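Local coordinates for uncharacterized conserved protein of COG5135 (Nostoc punctiforme, PDB 2I51) that binds flavin mononucleotide and is probably an oxidoreductase akin to pyridoxamine 5'-phosphate oxidase, though its substrate is not known, at residues 5-10 and 186-191; 95-100 and 108-113; 112-115 and 121-124; 132-135 and 140-143. All coordinates share one frame; numbering follows the deposited sequence.

Contact 1 joins the two ends of the chain, tying the segment that leads into helix 8-17 to strand 188-192, the last of the chain. The other three contacts all fall between its segments, in the order 2, 3, 4. Contacts 2 and 3 follow each other closely, with centres about 11 Å apart, and both use helix 107-116, first against the end of strand 86-97 and then against helix 119-123. Contact 4, its centre about 19 Å from that of contact 3, lies within the loop before strand 155-169. Contacts 1 and 4 lie about 44 Å apart between centres, yet Pro133 packs on Glu191 of the second subunit, so the dimer brings the two regions together.

Contact 1 (5-10 and 186-191); sequences APWRGA and QEWSSE
The indole of Trp188 receives three consecutive residues, Ala5, Pro6 and Trp7, over one of its faces. Trp7 comes edge-on: its five-membered ring points at the six-membered ring of Trp188 with the planes at 81°, a T-shaped pair whose centroids are 4.6 Å apart. The leading atom is Trp7 NE1, 3.3 Å from Trp188 CH2, so the polar N-H edge of one indole is directed at the electron-rich face of the other. Pro6 lies over the pyrrole half, its CD 3.8 Å from the centroid of the five-membered ring in a CH-pi contact. Ala5 adds its methyl to the same half, with CB 3.8 Å from Trp188 NE1.

Trp7 holds CG between its backbone N and carbonyl carbon (chi1 42°), which folds the indole back until Ala5 CB lies over one of its faces. Trp188 sets CG beside its own N (chi1 -73°), which swings the indole toward Ala5, Pro6 and Trp7. A type I beta turn from Ala5 to Arg8, closed by Arg8 N to Ala5 O at 3.0 Å, presents the three residues together; proline suits its second position because the ring already fixes the required phi.

Tyr180, on strand 176-182, meets Trp7 edge-to-face and also touches Pro6 and Trp188. The attachment of the N-terminal turn to the last strand of the chain therefore rests on dispersion and on the quadrupole of the indole, with polarised C-H and N-H groups turned toward a pi face.

Contact 2 (95-100 and 108-113); sequences TLISSD and PARIAM. With EDO (1,2-ethanediol), chain L; EDO (1,2-ethanediol), chain M.
Arg110 lays its side chain across the backbone of Ile97, Ser98 and Ser99, where strand 86-97 runs out. Its CG is anti to the backbone N (chi1 176°), and the chain stays extended to NE, which carries the guanidinium from the helix to the strand end. The methylene CD rests 3.3 Å from Ile97 O, while Ile97 CG2 lies 3.9 Å from the same CD; these two side chains run past each other in opposite directions. Ile97 suits this place because its branched CB sets a methyl against the aliphatic part of the arginine.

Beyond CD the flat group lies over the peptide that joins Ser98 to Ser99. Ser98 O sits over the guanidinium face, toward its rim and 3.5 Å from Arg110 CZ, and Ser99 N is above the centre of the same face. Ser98 O is thus badly placed to accept from NE, which instead donates to Phe155 O, as NH1 does to Gln107 OE1; Ser98 O is taken by Gln107 NE2. Ser98 OG accepts from Asp100 N at 3.1 Å, an ST turn just beyond the strand end.

Arginine thus serves both as an apolar rod and as a polar head. Helix 107-116 packs beside the end of strand 86-97, with strand 155-169 joined to both: its backbone pairs with Thr95 and Ile97, and its Phe155 and Leu157 meet Met113 (a selenomethionine here) and Ala109.

Contact 3 (112-115 and 121-124); sequences AMWQ and ARLQ. With EDO (1,2-ethanediol), chain E; EDO (1,2-ethanediol), chain I.
Two short helices, 107-116 and 119-123, meet here across a tight connection, and the contact pairs Trp114 of the first with Arg122 of the second. Arg122 lies over one face of the indole. Its CG stands 3.6 Å from the centroid of the six-membered ring, only 7° off the normal, a well-centred CH-pi contact, and CD follows at 3.3 Å from Trp114 CE2. The guanidinium rises away from the ring: Arg122 CZ stands above the five-membered ring of Trp114 but 5.6 Å from its centroid, so any cation-pi attraction is weak at most.

A bend at chi3 (-75°) turns the head of Arg122 toward the last turn of helix 107-116. There NH1 donates to Trp114 O at 2.9 Å, the oxygen lying in the guanidinium plane and the donor in the carbonyl plane; a longer, weak bond of 3.4 Å runs from NH1 to Gln115 O. The partial negative charge of carbonyls at the C-terminal end of a helix would favour a cationic donor such as arginine, and Asp119 holds NH2 by a salt bridge.

Trp114 in turn is fixed by NE1 donating to Asp147 O and by its edge-to-face meeting with Phe155. Replacing Trp114 by an alanine would probably leave the methylenes of Arg122 without the flat surface they rest on and Asp147 O without its indole donor. The arrangement is one of two consecutive helices joined by a short link, in which an arginine of the second packs its methylenes on a tryptophan face of the first and donates to carbonyls near the C-terminal end of that helix.

Contact 4 (132-135 and 140-143); sequences KPRI and AFEP
Arg134 passes over the outer part of one face of the Phe141 ring, NE lying 3.4 Å from CE2. Its CZ is 4.3 Å from the ring centroid and 34° off the normal, an off-centre cation-pi contact with the two planes inclined by 52°. Ile135 supplies the rest: its CG2 meets Ala140 CB at 3.6 Å, and its carbonyl oxygen stands at the edge of the phenyl ring, 3.7 Å from Phe141 CE2. The small methyl of Ala140 lets Ile135 CG2 come close.

The next layer sets the guanidinium. A bend at chi2 (52°) folds the chain of Arg134 back so that NE can donate to Ile135 O at 2.9 Å, with the donor tilted out of the carbonyl plane. NH1 donates to Gln175 O of the second subunit, and NH2 makes a weak bond to Glu173 O of that subunit. Replacing Arg134 by a leucine would probably leave Gln175 O of the second subunit without this donor and remove the charge from over the Phe141 face.

On the Phe141 side, Trp127 meets the ring edge-to-face, and Pro128 packs on both Phe141 and Ile135. The whole lies in the long loop between helix 119-123 and strand 155-169, where Pro174 of the second subunit packs on Phe141 and Asn194 of that subunit, just past its strand 188-192, accepts a hydrogen bond from Ile135 N.

Contact 1 (5-10 and 186-191)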
loop_
_atom_site.group_PDB
_atom_site.type_symbol
_atom_site.label_atom_id
_atom_site.label_comp_id
_atom_site.label_asym_id
_atom_site.label_seq_id
_atom_site.Cartn_x
_atom_site.Cartn_y
_atom_site.Cartn_z
ATOM N N ALA A 5 3.734 -17.949 -14.951
ATOM C CA ALA A 5 2.385 -17.772 -14.465
ATOM C C ALA A 5 1.595 -16.968 -15.481
ATOM O O ALA A 5 2.139 -16.130 -16.213
ATOM C CB ALA A 5 2.429 -17.040 -13.111
ATOM N N PRO A 6 0.276 -17.188 -15.546
ATOM C CA PRO A 6 -0.543 -16.622 -16.611
ATOM C C PRO A 6 -0.745 -15.121 -16.560
ATOM O O PRO A 6 -1.243 -14.544 -17.514
ATOM C CB PRO A 6 -1.887 -17.348 -16.415
ATOM C CG PRO A 6 -1.911 -17.733 -15.011
ATOM C CD PRO A 6 -0.497 -18.144 -14.728
ATOM N N TRP A 7 -0.363 -14.498 -15.457
ATOM C CA TRP A 7 -0.426 -13.058 -15.277
ATOM C C TRP A 7 0.902 -12.385 -15.589
ATOM O O TRP A 7 0.997 -11.147 -15.536
ATOM C CB TRP A 7 -0.872 -12.659 -13.843
ATOM C CG TRP A 7 -0.227 -13.488 -12.757
ATOM C CD1 TRP A 7 -0.774 -14.557 -12.144
ATOM C CD2 TRP A 7 1.099 -13.343 -12.206
ATOM N NE1 TRP A 7 0.101 -15.087 -11.255
ATOM C CE2 TRP A 7 1.265 -14.380 -11.258
ATOM C CE3 TRP A 7 2.143 -12.432 -12.390
ATOM C CZ2 TRP A 7 2.443 -14.525 -10.510
ATOM C CZ3 TRP A 7 3.313 -12.585 -11.680
ATOM C CH2 TRP A 7 3.459 -13.646 -10.746
ATOM N N ARG A 8 1.912 -13.168 -15.977
ATOM C CA ARG A 8 3.213 -12.577 -16.251
ATOM C C ARG A 8 3.193 -11.663 -17.477
ATOM O O ARG A 8 3.850 -10.611 -17.470
ATOM C CB ARG A 8 4.308 -13.629 -16.390
ATOM C CG ARG A 8 4.704 -14.251 -15.078
ATOM C CD ARG A 8 5.583 -13.394 -14.267
ATOM N NE ARG A 8 6.904 -13.055 -14.826
ATOM C CZ ARG A 8 8.003 -13.784 -14.640
ATOM N NH1 ARG A 8 7.957 -14.935 -13.989
ATOM N NH2 ARG A 8 9.176 -13.362 -15.093
ATOM N N GLY A 9 2.453 -12.034 -18.505
ATOM C CA GLY A 9 2.329 -11.166 -19.651
ATOM C C GLY A 9 1.682 -9.840 -19.335
ATOM O O GLY A 9 2.118 -8.784 -19.830
ATOM N N ALA A 10 0.670 -9.872 -18.467
ATOM C CA ALA A 10 -0.029 -8.653 -18.048
ATOM C C ALA A 10 0.944 -7.728 -17.336
ATOM O O ALA A 10 0.970 -6.481 -17.558
ATOM C CB ALA A 10 -1.254 -8.987 -17.153
ATOM N N GLN A 186 0.181 -26.434 -7.814
ATOM C CA GLN A 186 0.931 -25.369 -8.487
ATOM C C GLN A 186 0.335 -24.968 -9.848
ATOM O O GLN A 186 0.984 -24.309 -10.655
ATOM C CB GLN A 186 2.411 -25.681 -8.577
ATOM C CG GLN A 186 3.080 -25.824 -7.201
ATOM C CD GLN A 186 3.154 -24.507 -6.430
ATOM N N GLU A 187 -0.922 -25.330 -10.055
ATOM C CA GLU A 187 -1.619 -25.022 -11.283
ATOM C C GLU A 187 -2.416 -23.721 -11.083
ATOM O O GLU A 187 -3.100 -23.559 -10.066
ATOM C CB GLU A 187 -2.561 -26.139 -11.663
ATOM C CG GLU A 187 -1.831 -27.468 -11.839
ATOM C CD GLU A 187 -2.765 -28.656 -11.895
ATOM O OE1 GLU A 187 -3.894 -28.580 -11.356
ATOM O OE2 GLU A 187 -2.353 -29.688 -12.462
ATOM N N TRP A 188 -2.329 -22.830 -12.073
ATOM C CA TRP A 188 -3.080 -21.569 -12.040
ATOM C C TRP A 188 -4.429 -21.681 -12.735
ATOM O O TRP A 188 -4.571 -22.359 -13.763
ATOM C CB TRP A 188 -2.266 -20.450 -12.691
ATOM C CG TRP A 188 -1.140 -19.987 -11.883
ATOM C CD1 TRP A 188 0.167 -20.440 -11.930
ATOM C CD2 TRP A 188 -1.168 -18.977 -10.861
ATOM N NE1 TRP A 188 0.918 -19.768 -10.998
ATOM C CE2 TRP A 188 0.122 -18.866 -10.334
ATOM C CE3 TRP A 188 -2.182 -18.151 -10.347
ATOM C CZ2 TRP A 188 0.430 -17.968 -9.317
ATOM C CZ3 TRP A 188 -1.881 -17.261 -9.334
ATOM C CH2 TRP A 188 -0.593 -17.178 -8.831
ATOM N N SER A 189 -5.431 -21.030 -12.144
ATOM C CA SER A 189 -6.742 -20.841 -12.769
ATOM C C SER A 189 -7.016 -19.351 -12.816
ATOM O O SER A 189 -6.385 -18.573 -12.092
ATOM C CB SER A 189 -7.818 -21.560 -11.962
ATOM O OG SER A 189 -7.928 -21.038 -10.661
ATOM N N SER A 190 -7.859 -18.935 -13.750
ATOM C CA SER A 190 -8.277 -17.541 -13.808
ATOM C C SER A 190 -9.744 -17.372 -14.089
ATOM O O SER A 190 -10.381 -18.264 -14.649
ATOM C CB SER A 190 -7.477 -16.790 -14.827
ATOM O OG SER A 190 -7.756 -17.211 -16.115
ATOM N N GLU A 191 -10.289 -16.233 -13.686
ATOM C CA GLU A 191 -11.692 -15.950 -13.908
ATOM C C GLU A 191 -11.953 -14.461 -13.933
ATOM O O GLU A 191 -11.384 -13.706 -13.141
ATOM C CB GLU A 191 -12.600 -16.596 -12.870
ATOM C CG GLU A 191 -12.460 -16.174 -11.439
ATOM C CD GLU A 191 -13.689 -16.545 -10.590
ATOM O OE1 GLU A 191 -14.765 -16.813 -11.163
ATOM O OE2 GLU A 191 -13.559 -16.556 -9.341
#

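Contact 2 (95-100 and 108-113)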
loop_
_atom_site.group_PDB
_atom_site.type_symbol
_atom_site.label_atom_id
_atom_site.label_comp_id
_atom_site.label_asym_id
_atom_site.label_seq_id
_atom_site.Cartn_x
_atom_site.Cartn_y
_atom_site.Cartn_z
ATOM N N THR A 95 9.746 -14.971 1.478
ATOM C CA THR A 95 10.988 -15.586 1.940
ATOM C C THR A 95 12.003 -14.463 2.198
ATOM O O THR A 95 12.249 -13.669 1.307
ATOM C CB THR A 95 11.555 -16.538 0.878
ATOM O OG1 THR A 95 10.589 -17.528 0.487
ATOM C CG2 THR A 95 12.792 -17.287 1.399
ATOM N N LEU A 96 12.566 -14.398 3.383
ATOM C CA LEU A 96 13.527 -13.385 3.749
ATOM C C LEU A 96 14.881 -14.076 3.858
ATOM O O LEU A 96 15.064 -14.975 4.683
ATOM C CB LEU A 96 13.142 -12.760 5.091
ATOM C CG LEU A 96 13.896 -11.516 5.550
ATOM C CD1 LEU A 96 13.702 -10.287 4.650
ATOM C CD2 LEU A 96 13.495 -11.169 6.995
ATOM N N ILE A 97 15.769 -13.709 2.953
ATOM C CA ILE A 97 17.106 -14.300 2.874
ATOM C C ILE A 97 18.096 -13.257 3.386
ATOM O O ILE A 97 18.379 -12.244 2.726
ATOM C CB ILE A 97 17.450 -14.747 1.426
ATOM C CG1 ILE A 97 16.358 -15.631 0.842
ATOM C CG2 ILE A 97 18.783 -15.532 1.356
ATOM C CD1 ILE A 97 15.409 -14.904 0.028
ATOM N N SER A 98 18.635 -13.523 4.567
ATOM C CA SER A 98 19.558 -12.623 5.268
ATOM C C SER A 98 20.917 -13.301 5.312
ATOM O O SER A 98 21.178 -14.201 4.522
ATOM C CB SER A 98 19.047 -12.341 6.675
ATOM O OG SER A 98 19.043 -13.531 7.437
ATOM N N SER A 99 21.762 -12.938 6.263
ATOM C CA SER A 99 23.013 -13.655 6.439
ATOM C C SER A 99 22.861 -14.843 7.383
ATOM O O SER A 99 23.838 -15.573 7.611
ATOM C CB SER A 99 24.098 -12.716 6.978
ATOM O OG SER A 99 23.648 -12.118 8.181
ATOM N N ASP A 100 21.683 -15.054 7.954
ATOM C CA ASP A 100 21.502 -16.259 8.778
ATOM C C ASP A 100 21.431 -17.530 7.908
ATOM O O ASP A 100 21.462 -17.441 6.682
ATOM C CB ASP A 100 20.338 -16.105 9.736
ATOM C CG ASP A 100 19.016 -16.322 9.111
ATOM O OD1 ASP A 100 18.908 -16.867 7.983
ATOM O OD2 ASP A 100 18.035 -15.936 9.792
ATOM N N PRO A 108 23.129 -17.701 -3.349
ATOM C CA PRO A 108 23.539 -17.158 -4.623
ATOM C C PRO A 108 22.591 -16.064 -5.141
ATOM O O PRO A 108 23.071 -15.063 -5.708
ATOM C CB PRO A 108 23.585 -18.387 -5.535
ATOM C CG PRO A 108 23.866 -19.520 -4.591
ATOM C CD PRO A 108 23.110 -19.194 -3.369
ATOM N N ALA A 109 21.272 -16.217 -4.934
ATOM C CA ALA A 109 20.338 -15.196 -5.339
ATOM C C ALA A 109 20.546 -13.922 -4.567
ATOM O O ALA A 109 20.457 -12.844 -5.097
ATOM C CB ALA A 109 18.893 -15.681 -5.175
ATOM N N ARG A 110 20.772 -14.038 -3.272
ATOM C CA ARG A 110 21.037 -12.859 -2.439
ATOM C C ARG A 110 22.305 -12.112 -2.855
ATOM O O ARG A 110 22.322 -10.873 -2.937
ATOM C CB ARG A 110 21.090 -13.288 -0.965
ATOM C CG ARG A 110 21.464 -12.188 0.058
ATOM C CD ARG A 110 21.402 -12.691 1.471
ATOM N NE ARG A 110 21.936 -11.718 2.415
ATOM C CZ ARG A 110 23.146 -11.760 2.967
ATOM N NH1 ARG A 110 23.997 -12.760 2.714
ATOM N NH2 ARG A 110 23.518 -10.760 3.760
ATOM N N ILE A 111 23.342 -12.880 -3.105
ATOM C CA ILE A 111 24.647 -12.328 -3.523
ATOM C C ILE A 111 24.514 -11.632 -4.884
ATOM O O ILE A 111 25.011 -10.528 -5.099
ATOM C CB ILE A 111 25.721 -13.436 -3.579
ATOM C CG1 ILE A 111 25.960 -13.961 -2.166
ATOM C CG2 ILE A 111 27.028 -12.867 -4.176
ATOM C CD1 ILE A 111 26.547 -15.404 -2.062
ATOM N N ALA A 112 23.816 -12.263 -5.846
ATOM C CA ALA A 112 23.576 -11.667 -7.134
ATOM C C ALA A 112 22.833 -10.355 -6.998
ATOM O O ALA A 112 23.162 -9.385 -7.665
ATOM C CB ALA A 112 22.782 -12.652 -8.049
HETATM N N MSE A 113 21.781 -10.335 -6.177
HETATM C CA MSE A 113 21.037 -9.097 -6.001
HETATM C C MSE A 113 21.937 -7.976 -5.482
HETATM O O MSE A 113 21.911 -6.836 -5.967
HETATM C CB MSE A 113 19.864 -9.331 -5.085
HETATM C CG MSE A 113 18.999 -8.135 -4.718
HETATM SE SE MSE A 113 17.651 -7.724 -6.063
HETATM C CE MSE A 113 18.703 -6.582 -7.004
HETATM C C1 EDO L . 10.416 -15.970 5.834
HETATM O O1 EDO L . 9.659 -17.179 5.964
HETATM C C2 EDO L . 11.855 -16.364 5.570
HETATM O O2 EDO L . 12.048 -17.041 4.359
HETATM C C1 EDO M . 25.043 -16.955 4.992
HETATM O O1 EDO M . 24.457 -17.924 5.876
HETATM C C2 EDO M . 26.440 -17.405 4.598
HETATM O O2 EDO M . 26.401 -18.552 3.734
#

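Contact 3 (112-115 and 121-124)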
loop_
_atom_site.group_PDB
_atom_site.type_symbol
_atom_site.label_atom_id
_atom_site.label_comp_id
_atom_site.label_asym_id
_atom_site.label_seq_id
_atom_site.Cartn_x
_atom_site.Cartn_y
_atom_site.Cartn_z
ATOM N N ALA A 112 23.816 -12.263 -5.846
ATOM C CA ALA A 112 23.576 -11.667 -7.134
ATOM C C ALA A 112 22.833 -10.355 -6.998
ATOM O O ALA A 112 23.162 -9.385 -7.665
ATOM C CB ALA A 112 22.782 -12.652 -8.049
HETATM N N MSE A 113 21.781 -10.335 -6.177
HETATM C CA MSE A 113 21.037 -9.097 -6.001
HETATM C C MSE A 113 21.937 -7.976 -5.482
HETATM O O MSE A 113 21.911 -6.836 -5.967
HETATM C CB MSE A 113 19.864 -9.331 -5.085
HETATM C CG MSE A 113 18.999 -8.135 -4.718
HETATM SE SE MSE A 113 17.651 -7.724 -6.063
HETATM C CE MSE A 113 18.703 -6.582 -7.004
ATOM N N TRP A 114 22.699 -8.276 -4.436
ATOM C CA TRP A 114 23.644 -7.307 -3.870
ATOM C C TRP A 114 24.537 -6.719 -4.941
ATOM O O TRP A 114 24.774 -5.512 -5.007
ATOM C CB TRP A 114 24.527 -8.020 -2.807
ATOM C CG TRP A 114 25.554 -7.133 -2.200
ATOM C CD1 TRP A 114 26.906 -7.168 -2.445
ATOM C CD2 TRP A 114 25.349 -6.115 -1.231
ATOM N NE1 TRP A 114 27.545 -6.251 -1.662
ATOM C CE2 TRP A 114 26.618 -5.580 -0.907
ATOM C CE3 TRP A 114 24.225 -5.588 -0.612
ATOM C CZ2 TRP A 114 26.782 -4.583 0.015
ATOM C CZ3 TRP A 114 24.408 -4.579 0.328
ATOM C CH2 TRP A 114 25.675 -4.089 0.612
ATOM N N GLN A 115 25.106 -7.596 -5.762
ATOM C CA GLN A 115 26.046 -7.194 -6.789
ATOM C C GLN A 115 25.402 -6.339 -7.900
ATOM O O GLN A 115 26.099 -5.501 -8.503
ATOM C CB GLN A 115 26.705 -8.420 -7.378
ATOM C CG GLN A 115 27.642 -9.075 -6.361
ATOM C CD GLN A 115 28.354 -10.264 -6.935
ATOM O OE1 GLN A 115 28.150 -10.591 -8.113
ATOM N NE2 GLN A 115 29.135 -10.972 -6.121
ATOM N N ALA A 121 22.619 2.348 -3.564
ATOM C CA ALA A 121 21.713 1.446 -2.945
ATOM C C ALA A 121 22.477 0.615 -1.901
ATOM O O ALA A 121 21.986 0.424 -0.795
ATOM C CB ALA A 121 20.993 0.546 -3.967
ATOM N N ARG A 122 23.686 0.134 -2.237
ATOM C CA ARG A 122 24.457 -0.599 -1.207
ATOM C C ARG A 122 24.838 0.258 -0.003
ATOM O O ARG A 122 24.835 -0.202 1.126
ATOM C CB ARG A 122 25.713 -1.221 -1.799
ATOM C CG ARG A 122 25.472 -2.433 -2.704
ATOM C CD ARG A 122 26.768 -3.105 -3.129
ATOM N NE ARG A 122 27.484 -2.340 -4.161
ATOM C CZ ARG A 122 27.231 -2.436 -5.457
ATOM N NH1 ARG A 122 26.399 -3.353 -5.940
ATOM N NH2 ARG A 122 27.815 -1.587 -6.277
ATOM N N LEU A 123 25.165 1.546 -0.274
ATOM C CA LEU A 123 25.627 2.477 0.770
ATOM C C LEU A 123 24.571 2.622 1.880
ATOM O O LEU A 123 24.910 2.749 3.052
ATOM C CB LEU A 123 25.953 3.869 0.171
ATOM C CG LEU A 123 27.314 4.127 -0.505
ATOM C CD1 LEU A 123 27.283 5.376 -1.374
ATOM C CD2 LEU A 123 28.432 4.272 0.522
ATOM N N GLN A 124 23.303 2.594 1.529
ATOM C CA GLN A 124 22.240 2.782 2.526
ATOM C C GLN A 124 22.237 1.738 3.616
ATOM O O GLN A 124 21.783 1.992 4.715
ATOM C CB GLN A 124 20.852 2.818 1.885
ATOM C CG GLN A 124 20.610 3.934 0.953
ATOM C CD GLN A 124 19.107 4.168 0.663
ATOM O OE1 GLN A 124 18.227 3.533 1.253
ATOM N NE2 GLN A 124 18.832 5.096 -0.238
HETATM C C1 EDO E . 24.895 -10.193 -10.458
HETATM O O1 EDO E . 24.367 -10.327 -11.784
HETATM C C2 EDO E . 26.214 -10.932 -10.359
HETATM O O2 EDO E . 27.248 -9.962 -10.505
HETATM C C1 EDO I . 17.164 -0.316 2.799
HETATM O O1 EDO I . 18.384 0.337 2.407
HETATM C C2 EDO I . 16.560 -1.015 1.586
HETATM O O2 EDO I . 16.940 -0.406 0.328
#

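Contact 4 (132-135 and 140-143)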
loop_
_atom_site.group_PDB
_atom_site.type_symbol
_atom_site.label_atom_id
_atom_site.label_comp_id
_atom_site.label_asym_id
_atom_site.label_seq_id
_atom_site.Cartn_x
_atom_site.Cartn_y
_atom_site.Cartn_z
ATOM N N LYS A 132 15.576 4.883 15.000
ATOM C CA LYS A 132 16.072 5.448 16.223
ATOM C C LYS A 132 16.130 6.955 16.060
ATOM O O LYS A 132 16.028 7.437 14.964
ATOM C CB LYS A 132 17.467 4.878 16.531
ATOM C CG LYS A 132 17.482 3.367 16.708
ATOM C CD LYS A 132 16.534 2.887 17.771
ATOM C CE LYS A 132 16.744 1.400 18.065
ATOM N NZ LYS A 132 16.085 1.004 19.333
ATOM N N PRO A 133 16.314 7.707 17.160
ATOM C CA PRO A 133 16.455 9.161 17.062
ATOM C C PRO A 133 17.465 9.616 16.029
ATOM O O PRO A 133 18.568 9.079 15.970
ATOM C CB PRO A 133 16.925 9.538 18.473
ATOM C CG PRO A 133 16.148 8.536 19.340
ATOM C CD PRO A 133 16.354 7.261 18.578
ATOM N N ARG A 134 17.093 10.601 15.221
ATOM C CA ARG A 134 17.862 10.987 14.038
ATOM C C ARG A 134 19.258 11.457 14.442
ATOM O O ARG A 134 19.399 12.358 15.276
ATOM C CB ARG A 134 17.154 12.102 13.280
ATOM C CG ARG A 134 17.970 12.703 12.106
ATOM C CD ARG A 134 18.469 11.656 11.165
ATOM N NE ARG A 134 19.281 12.231 10.122
ATOM C CZ ARG A 134 18.884 12.576 8.909
ATOM N NH1 ARG A 134 17.611 12.450 8.550
ATOM N NH2 ARG A 134 19.790 13.059 8.054
ATOM N N ILE A 135 20.277 10.807 13.885
ATOM C CA ILE A 135 21.661 11.258 14.006
ATOM C C ILE A 135 21.781 12.564 13.220
ATOM O O ILE A 135 21.494 12.592 12.031
ATOM C CB ILE A 135 22.606 10.198 13.449
ATOM C CG1 ILE A 135 22.593 8.950 14.350
ATOM C CG2 ILE A 135 24.052 10.739 13.318
ATOM C CD1 ILE A 135 23.127 9.219 15.756
ATOM N N ALA A 140 27.405 10.404 9.261
ATOM C CA ALA A 140 26.843 9.076 9.534
ATOM C C ALA A 140 26.104 8.521 8.329
ATOM O O ALA A 140 25.918 7.327 8.218
ATOM C CB ALA A 140 25.895 9.139 10.730
ATOM N N PHE A 141 25.696 9.404 7.416
ATOM C CA PHE A 141 24.967 9.014 6.213
ATOM C C PHE A 141 25.831 8.971 4.963
ATOM O O PHE A 141 25.323 8.692 3.871
ATOM C CB PHE A 141 23.756 9.940 6.036
ATOM C CG PHE A 141 22.738 9.732 7.099
ATOM C CD1 PHE A 141 21.767 8.756 6.944
ATOM C CD2 PHE A 141 22.767 10.461 8.286
ATOM C CE1 PHE A 141 20.849 8.497 7.930
ATOM C CE2 PHE A 141 21.863 10.200 9.275
ATOM C CZ PHE A 141 20.871 9.222 9.082
ATOM N N GLU A 142 27.139 9.162 5.158
ATOM C CA GLU A 142 28.141 9.173 4.089
ATOM C C GLU A 142 29.245 8.174 4.372
ATOM O O GLU A 142 30.404 8.510 4.302
ATOM C CB GLU A 142 28.763 10.582 3.985
ATOM C CG GLU A 142 27.732 11.665 3.682
ATOM C CD GLU A 142 28.285 13.082 3.711
ATOM O OE1 GLU A 142 29.399 13.308 4.235
ATOM O OE2 GLU A 142 27.558 13.990 3.242
ATOM N N PRO A 143 28.867 6.910 4.683
ATOM C CA PRO A 143 29.928 5.926 4.917
ATOM C C PRO A 143 30.671 5.576 3.632
ATOM O O PRO A 143 30.157 5.812 2.551
ATOM C CB PRO A 143 29.146 4.712 5.426
ATOM C CG PRO A 143 27.868 4.808 4.783
ATOM C CD PRO A 143 27.529 6.306 4.789
#